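Local coordinates for reticulocyte binding protein (Streptococcus agalactiae COH1, PDB 3FAW) that probably hydrolyses the alpha-1,6 linkages of pullulan and related glucans as a pullulanase anchored to the streptococcal cell wall, at residues Arg276-Asp281 with Asn671-Ala676; Ile570-Asn575 with Thr614-Ser619; Thr636-Asp641 with Tyr656-His661. All coordinates share one frame; numbering follows the deposited sequence.

Interaction 1 of 3, residues Arg276-Asp281 with Asn671-Ala676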
# COMPACT_ATOMS: atom_id res chain seq x y z
N ARG A 276 13.99 5.23 -4.35
CA ARG A 276 15.41 4.96 -4.13
C ARG A 276 15.93 3.86 -5.07
O ARG A 276 16.88 4.08 -5.83
CB ARG A 276 15.65 4.53 -2.67
CG ARG A 276 17.10 4.24 -2.31
CD ARG A 276 17.94 5.50 -2.32
NE ARG A 276 19.29 5.26 -1.81
CZ ARG A 276 20.19 6.22 -1.56
NH1 ARG A 276 19.90 7.50 -1.76
NH2 ARG A 276 21.38 5.88 -1.10
N ASP A 277 15.28 2.70 -5.03
CA ASP A 277 15.69 1.52 -5.81
C ASP A 277 15.95 1.85 -7.28
O ASP A 277 16.94 1.39 -7.86
CB ASP A 277 14.60 0.44 -5.79
CG ASP A 277 14.38 -0.16 -4.41
OD1 ASP A 277 15.09 0.21 -3.45
OD2 ASP A 277 13.47 -1.02 -4.30
N PHE A 278 15.05 2.63 -7.86
CA PHE A 278 14.99 2.80 -9.31
C PHE A 278 16.18 3.56 -9.90
O PHE A 278 16.40 3.50 -11.11
CB PHE A 278 13.67 3.48 -9.70
CG PHE A 278 13.30 3.33 -11.16
CD1 PHE A 278 13.26 2.08 -11.76
CD2 PHE A 278 12.95 4.45 -11.91
CE1 PHE A 278 12.90 1.94 -13.10
CE2 PHE A 278 12.58 4.32 -13.25
CZ PHE A 278 12.56 3.06 -13.84
N THR A 279 16.93 4.29 -9.06
CA THR A 279 18.09 5.06 -9.52
C THR A 279 19.30 5.03 -8.58
O THR A 279 20.14 5.93 -8.64
CB THR A 279 17.70 6.54 -9.80
OG1 THR A 279 17.24 7.16 -8.59
CG2 THR A 279 16.61 6.62 -10.88
N SER A 280 19.40 4.02 -7.72
CA SER A 280 20.53 3.91 -6.77
C SER A 280 21.70 3.08 -7.30
O SER A 280 22.72 2.95 -6.61
CB SER A 280 20.06 3.33 -5.44
OG SER A 280 19.60 2.00 -5.58
N ASP A 281 21.57 2.52 -8.50
CA ASP A 281 22.65 1.73 -9.12
C ASP A 281 23.92 2.56 -9.30
O ASP A 281 23.89 3.65 -9.89
CB ASP A 281 22.18 1.18 -10.47
CG ASP A 281 23.07 0.06 -11.01
OD1 ASP A 281 24.18 -0.16 -10.49
OD2 ASP A 281 22.63 -0.61 -11.96
N ASN A 671 18.97 -3.74 -2.83
CA ASN A 671 17.70 -3.17 -3.28
C ASN A 671 17.70 -2.43 -4.63
O ASN A 671 16.63 -2.10 -5.14
CB ASN A 671 17.13 -2.24 -2.20
CG ASN A 671 16.39 -2.99 -1.11
OD1 ASN A 671 15.47 -3.86 -1.51
ND2 ASN A 671 16.63 -2.78 0.08
N HIS A 672 18.87 -2.16 -5.19
CA HIS A 672 18.95 -1.34 -6.41
C HIS A 672 18.40 -2.06 -7.65
O HIS A 672 18.51 -3.28 -7.79
CB HIS A 672 20.38 -0.83 -6.67
CG HIS A 672 21.33 -1.88 -7.16
ND1 HIS A 672 21.59 -2.07 -8.50
CD2 HIS A 672 22.11 -2.77 -6.50
CE1 HIS A 672 22.47 -3.05 -8.64
NE2 HIS A 672 22.80 -3.49 -7.44
N PHE A 673 17.78 -1.28 -8.53
CA PHE A 673 17.41 -1.75 -9.85
C PHE A 673 18.71 -1.89 -10.65
O PHE A 673 19.50 -0.96 -10.72
CB PHE A 673 16.45 -0.74 -10.51
CG PHE A 673 15.87 -1.19 -11.83
CD1 PHE A 673 14.68 -1.90 -11.86
CD2 PHE A 673 16.49 -0.87 -13.03
CE1 PHE A 673 14.12 -2.30 -13.08
CE2 PHE A 673 15.94 -1.27 -14.25
CZ PHE A 673 14.76 -1.98 -14.27
N ASP A 674 18.93 -3.08 -11.21
CA ASP A 674 20.13 -3.39 -11.99
C ASP A 674 19.93 -2.95 -13.44
O ASP A 674 19.30 -3.66 -14.23
CB ASP A 674 20.41 -4.89 -11.92
CG ASP A 674 21.75 -5.29 -12.53
OD1 ASP A 674 22.31 -4.54 -13.37
OD2 ASP A 674 22.24 -6.37 -12.17
N TRP A 675 20.47 -1.78 -13.79
CA TRP A 675 20.24 -1.20 -15.12
C TRP A 675 20.99 -1.92 -16.24
O TRP A 675 20.47 -2.04 -17.36
CB TRP A 675 20.57 0.30 -15.12
CG TRP A 675 19.47 1.08 -14.52
CD1 TRP A 675 19.41 1.56 -13.24
CD2 TRP A 675 18.23 1.43 -15.14
NE1 TRP A 675 18.22 2.20 -13.04
CE2 TRP A 675 17.47 2.14 -14.18
CE3 TRP A 675 17.69 1.22 -16.41
CZ2 TRP A 675 16.20 2.64 -14.46
CZ3 TRP A 675 16.43 1.72 -16.69
CH2 TRP A 675 15.70 2.42 -15.72
N ALA A 676 22.19 -2.41 -15.93
CA ALA A 676 22.96 -3.22 -16.88
C ALA A 676 22.19 -4.49 -17.25
O ALA A 676 22.03 -4.81 -18.43
CB ALA A 676 24.32 -3.56 -16.30
O HOH W 1 13.07 -3.08 -2.67
O HOH W 2 18.97 1.71 -9.82

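Interaction 2 of 3, residues Ile570-Asn575 with Thr614-Ser619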
# COMPACT_ATOMS: atom_id res chain seq x y z
N ILE A 570 2.29 -12.09 -9.59
CA ILE A 570 3.13 -13.19 -9.09
C ILE A 570 4.35 -12.70 -8.29
O ILE A 570 5.05 -13.51 -7.68
CB ILE A 570 3.57 -14.15 -10.22
CG1 ILE A 570 4.21 -13.38 -11.39
CG2 ILE A 570 2.37 -14.97 -10.70
CD1 ILE A 570 4.75 -14.27 -12.50
N ALA A 571 4.58 -11.39 -8.27
CA ALA A 571 5.65 -10.82 -7.44
C ALA A 571 5.36 -9.37 -7.07
O ALA A 571 4.53 -8.70 -7.69
CB ALA A 571 6.98 -10.91 -8.16
N ALA A 572 6.07 -8.89 -6.05
CA ALA A 572 5.96 -7.52 -5.56
C ALA A 572 7.19 -7.21 -4.71
O ALA A 572 8.08 -8.04 -4.61
CB ALA A 572 4.69 -7.34 -4.75
N HIS A 573 7.22 -6.03 -4.11
CA HIS A 573 8.34 -5.64 -3.25
C HIS A 573 8.53 -6.61 -2.07
O HIS A 573 9.65 -6.83 -1.62
CB HIS A 573 8.17 -4.21 -2.74
CG HIS A 573 7.11 -4.06 -1.69
ND1 HIS A 573 5.80 -3.75 -2.00
CD2 HIS A 573 7.16 -4.22 -0.35
CE1 HIS A 573 5.10 -3.70 -0.88
NE2 HIS A 573 5.90 -3.98 0.13
N ASP A 574 7.42 -7.17 -1.58
CA ASP A 574 7.42 -8.14 -0.48
C ASP A 574 7.83 -9.52 -0.96
O ASP A 574 7.60 -9.87 -2.12
CB ASP A 574 6.02 -8.27 0.14
CG ASP A 574 5.66 -7.13 1.06
OD1 ASP A 574 6.57 -6.59 1.73
OD2 ASP A 574 4.46 -6.80 1.15
N ASN A 575 8.42 -10.32 -0.07
CA ASN A 575 8.79 -11.72 -0.35
C ASN A 575 9.89 -11.85 -1.42
O ASN A 575 10.43 -10.84 -1.88
CB ASN A 575 7.54 -12.53 -0.72
CG ASN A 575 6.44 -12.39 0.32
OD1 ASN A 575 6.60 -12.80 1.47
ND2 ASN A 575 5.31 -11.82 -0.08
N THR A 614 -6.91 -6.79 -13.68
CA THR A 614 -5.85 -5.77 -13.66
C THR A 614 -4.48 -6.44 -13.54
O THR A 614 -4.24 -7.21 -12.61
CB THR A 614 -6.05 -4.77 -12.51
OG1 THR A 614 -7.27 -4.03 -12.71
CG2 THR A 614 -4.89 -3.78 -12.42
N ALA A 615 -3.58 -6.13 -14.48
CA ALA A 615 -2.25 -6.72 -14.51
C ALA A 615 -1.27 -5.91 -13.66
O ALA A 615 -1.23 -4.68 -13.76
CB ALA A 615 -1.74 -6.83 -15.94
N PHE A 616 -0.51 -6.60 -12.82
CA PHE A 616 0.45 -5.98 -11.90
C PHE A 616 1.85 -6.57 -12.12
O PHE A 616 2.00 -7.78 -12.15
CB PHE A 616 -0.00 -6.22 -10.46
CG PHE A 616 0.85 -5.56 -9.42
CD1 PHE A 616 0.56 -4.27 -8.98
CD2 PHE A 616 1.93 -6.23 -8.84
CE1 PHE A 616 1.33 -3.67 -8.00
CE2 PHE A 616 2.71 -5.63 -7.87
CZ PHE A 616 2.40 -4.34 -7.45
N ILE A 617 2.84 -5.70 -12.28
CA ILE A 617 4.23 -6.10 -12.48
C ILE A 617 5.13 -5.44 -11.43
O ILE A 617 5.07 -4.23 -11.23
CB ILE A 617 4.73 -5.71 -13.89
CG1 ILE A 617 3.91 -6.42 -14.98
CG2 ILE A 617 6.22 -6.03 -14.06
CD1 ILE A 617 4.06 -7.94 -15.01
N HIS A 618 5.94 -6.25 -10.75
CA HIS A 618 6.94 -5.73 -9.81
C HIS A 618 8.13 -5.16 -10.58
O HIS A 618 8.60 -5.78 -11.53
CB HIS A 618 7.40 -6.84 -8.87
CG HIS A 618 8.50 -6.44 -7.93
ND1 HIS A 618 9.72 -6.98 -7.70
CD2 HIS A 618 8.40 -5.36 -7.08
CE1 HIS A 618 10.33 -6.22 -6.73
NE2 HIS A 618 9.51 -5.25 -6.37
N SER A 619 8.63 -4.00 -10.17
CA SER A 619 9.81 -3.42 -10.83
C SER A 619 10.96 -4.42 -10.78
O SER A 619 11.34 -4.88 -9.70
CB SER A 619 10.22 -2.10 -10.18
OG SER A 619 11.38 -1.57 -10.80
O HOH W 3 3.27 -9.90 -11.10

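Interaction 3 of 3, residues Thr636-Asp641 with Tyr656-His661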
# COMPACT_ATOMS: atom_id res chain seq x y z
N THR A 636 29.17 -19.17 2.04
CA THR A 636 28.60 -20.51 2.14
C THR A 636 27.64 -20.59 3.32
O THR A 636 27.63 -19.72 4.19
CB THR A 636 29.71 -21.58 2.30
OG1 THR A 636 30.47 -21.33 3.49
CG2 THR A 636 30.64 -21.58 1.09
N LYS A 637 26.83 -21.65 3.33
CA LYS A 637 25.82 -21.86 4.37
C LYS A 637 26.42 -21.73 5.77
O LYS A 637 27.43 -22.34 6.07
CB LYS A 637 25.19 -23.25 4.21
CG LYS A 637 24.04 -23.55 5.17
CD LYS A 637 23.71 -25.03 5.18
CE LYS A 637 22.52 -25.34 6.08
NZ LYS A 637 22.75 -24.90 7.49
N VAL A 638 25.77 -20.92 6.61
CA VAL A 638 26.21 -20.73 8.00
C VAL A 638 25.26 -21.45 8.96
O VAL A 638 24.26 -22.03 8.54
CB VAL A 638 26.30 -19.23 8.37
CG1 VAL A 638 27.27 -18.51 7.44
CG2 VAL A 638 24.93 -18.57 8.35
N SER A 639 25.60 -21.42 10.25
CA SER A 639 24.82 -22.09 11.28
C SER A 639 23.50 -21.36 11.56
O SER A 639 23.37 -20.17 11.29
CB SER A 639 25.63 -22.19 12.58
OG SER A 639 26.82 -22.92 12.38
N ASP A 640 22.54 -22.11 12.11
CA ASP A 640 21.23 -21.57 12.48
C ASP A 640 21.33 -20.35 13.41
O ASP A 640 20.50 -19.44 13.35
CB ASP A 640 20.37 -22.65 13.15
CG ASP A 640 19.95 -23.75 12.19
OD1 ASP A 640 20.56 -23.88 11.11
OD2 ASP A 640 18.99 -24.49 12.52
N ASP A 641 22.35 -20.35 14.27
CA ASP A 641 22.57 -19.26 15.22
C ASP A 641 23.01 -17.97 14.53
O ASP A 641 22.64 -16.87 14.96
CB ASP A 641 23.62 -19.67 16.26
CG ASP A 641 23.22 -20.90 17.05
OD1 ASP A 641 22.57 -21.80 16.48
OD2 ASP A 641 23.57 -20.98 18.25
N TYR A 656 27.55 -17.96 -2.23
CA TYR A 656 26.48 -17.00 -1.87
C TYR A 656 25.08 -17.61 -2.00
O TYR A 656 24.33 -17.24 -2.91
CB TYR A 656 26.58 -15.73 -2.72
CG TYR A 656 27.91 -15.00 -2.65
CD1 TYR A 656 28.37 -14.47 -1.45
CD2 TYR A 656 28.68 -14.83 -3.79
CE1 TYR A 656 29.58 -13.80 -1.39
CE2 TYR A 656 29.90 -14.16 -3.74
CZ TYR A 656 30.34 -13.64 -2.54
OH TYR A 656 31.54 -12.98 -2.48
N PRO A 657 24.72 -18.53 -1.09
CA PRO A 657 23.46 -19.27 -1.20
C PRO A 657 22.21 -18.58 -0.63
O PRO A 657 21.10 -19.08 -0.84
CB PRO A 657 23.75 -20.55 -0.41
CG PRO A 657 24.68 -20.10 0.66
CD PRO A 657 25.48 -18.95 0.10
N TYR A 658 22.38 -17.46 0.07
CA TYR A 658 21.27 -16.77 0.73
C TYR A 658 20.67 -15.66 -0.14
O TYR A 658 21.39 -14.87 -0.74
CB TYR A 658 21.71 -16.20 2.08
CG TYR A 658 22.06 -17.26 3.11
CD1 TYR A 658 21.07 -17.92 3.82
CD2 TYR A 658 23.39 -17.61 3.36
CE1 TYR A 658 21.39 -18.89 4.77
CE2 TYR A 658 23.72 -18.58 4.30
CZ TYR A 658 22.71 -19.22 5.01
OH TYR A 658 23.03 -20.18 5.94
N PHE A 659 19.33 -15.64 -0.20
CA PHE A 659 18.57 -14.65 -0.96
C PHE A 659 17.57 -13.97 -0.01
O PHE A 659 16.93 -14.64 0.80
CB PHE A 659 17.82 -15.31 -2.12
CG PHE A 659 18.72 -15.98 -3.14
CD1 PHE A 659 18.87 -15.45 -4.41
CD2 PHE A 659 19.38 -17.17 -2.84
CE1 PHE A 659 19.68 -16.07 -5.35
CE2 PHE A 659 20.19 -17.80 -3.77
CZ PHE A 659 20.34 -17.25 -5.03
N ILE A 660 17.42 -12.66 -0.13
CA ILE A 660 16.59 -11.89 0.80
C ILE A 660 15.12 -11.88 0.37
O ILE A 660 14.79 -11.49 -0.75
CB ILE A 660 17.09 -10.44 0.95
CG1 ILE A 660 18.56 -10.42 1.41
CG2 ILE A 660 16.22 -9.66 1.93
CD1 ILE A 660 18.85 -11.22 2.67
N HIS A 661 14.25 -12.32 1.28
CA HIS A 661 12.80 -12.36 1.04
C HIS A 661 12.05 -11.20 1.71
O HIS A 661 10.84 -11.07 1.54
CB HIS A 661 12.21 -13.70 1.50
CG HIS A 661 12.36 -13.95 2.97
ND1 HIS A 661 13.38 -14.72 3.49
CD2 HIS A 661 11.61 -13.56 4.03
CE1 HIS A 661 13.27 -14.78 4.80
NE2 HIS A 661 12.20 -14.08 5.16

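Interaction 1 of 3, residues Arg276-Asp281 with Asn671-Ala676
An aromatic cluster of F278, F673 and W675 joins the loop that follows the first barrel strand to the turn between two short helices, 668-671 and 675-679. F278 turns its ring edge to one face of F673, with centroids 5.4 Å apart and planes at 67°, and its CE1 lies over the centre of that face. One face of F278 in turn receives W675, whose CZ2 comes within 3.6 Å of F278 CE1. The indole is also held by a hydrogen bond: W675 NE1 donates to F278 O (3.0 Å), which sits in the indole plane, although the donor stands 38° above the carbonyl plane. With CG anti to its backbone N (chi1 -165°), D281 reaches the start of helix 675-679, where W675 N donates to D281 OD2 at 3.1 Å; D281 OD1 accepts from S283 N. The backbones are joined by an almost straight bond from F673 N to D277 O (2.9 Å), and one water links D277 O, D281 N and F673 O. D277 is further held by Y342 and a salt bridge to R625. Both phenylalanines also pack on Y271, placing the loop and the lead-in to helix 675-679 against strand 269-273.

Interaction 2 of 3, residues Ile570-Asn575 with Thr614-Ser619
H618, at the end of the eighth barrel strand, lays its imidazole along the backbone of A571-H573 in the loop after the seventh strand. Its CB comes first, 3.6 Å from A571 O. CG, anti to the backbone N (chi1 176°), is thereby carried onto A572, where it approaches CA and C. At CD2 the fit is tightest, with A572 C lying 3.2 Å away over one face of the ring, toward its rim. On the other branch ND1 and CE1 run beside A572 O, CE1 at 3.6 Å. The tip, NE2, stops 3.3 Å from H573 N, but the angle is too poor for a hydrogen bond. Two residues earlier F616 points the same way, and its ring edge meets A571 O in plane, 3.6 Å from CE2, while A572 CB touches CE2 obliquely. H573 itself bonds through ND1 to E272 and packs against W344 and Y346; the H573-D574 sequence is consistent with the His-Asp pair found at the active-site mouth of alpha-amylase-type barrels. A water bridges I570 N and F616 O. Direct contact between the two segments thus rests on van der Waals packing of rings against peptide groups, and the hydrogen bonding between them runs through water.

Interaction 3 of 3, residues Thr636-Asp641 with Tyr656-His661
The phenol ring of Y658 meets the other segment mainly at its edge, where V638 N and T636 O lie near its plane. V638 N donates to Y658 OH over 2.9 Å, with an N-H...O angle of 155°. T636 O is 4.1 Å from CE2, whereas K637 CA approaches CE2 obliquely at 3.9 Å. Y658 CG stands anti to its own carbonyl carbon (chi1 -66°), which sends the ring toward the loop, so that its hydroxyl reaches V638 N. Two aliphatic groups close in on that oxygen: K637 CG at 3.6 Å and V638 CG2 at 3.5 Å. The amino end of K637 turns back and makes a weak bond to V638 O. P657 packs on the start of the segment, its CG 3.8 Å from K637 N and its CD against T636 CA. L649 touches both P657 and Y658, with L643 also touching Y658, while M635 and Y656 are joined by backbone bonds. Strands 647-649 and 658-660 form a two-stranded antiparallel sheet beyond the last barrel strand, and the irregular 636-641 segment packs on it through the proline and tyrosine: a loop folded over a small hairpin near the protein surface.

In the fold
Interactions 1 and 2 are buried and both belong to the rim of the eight-stranded parallel barrel; interaction 3 is partly exposed, on the small sheet of the excursion that follows the last barrel strand. The first two share strand 269-273 as a neighbour and touch each other where F673 and F278 pack on S619. Interaction 2 also reaches interaction 3, since N575 packs on H661, whereas interactions 1 and 3 stay about 7 Å apart at their nearest atoms. Chemistry follows place: interaction 1 combines an aromatic cluster with several direct bonds, interaction 2 relies on packing and a bridging water, and interaction 3 needs one backbone-to-hydroxyl bond with aliphatic padding.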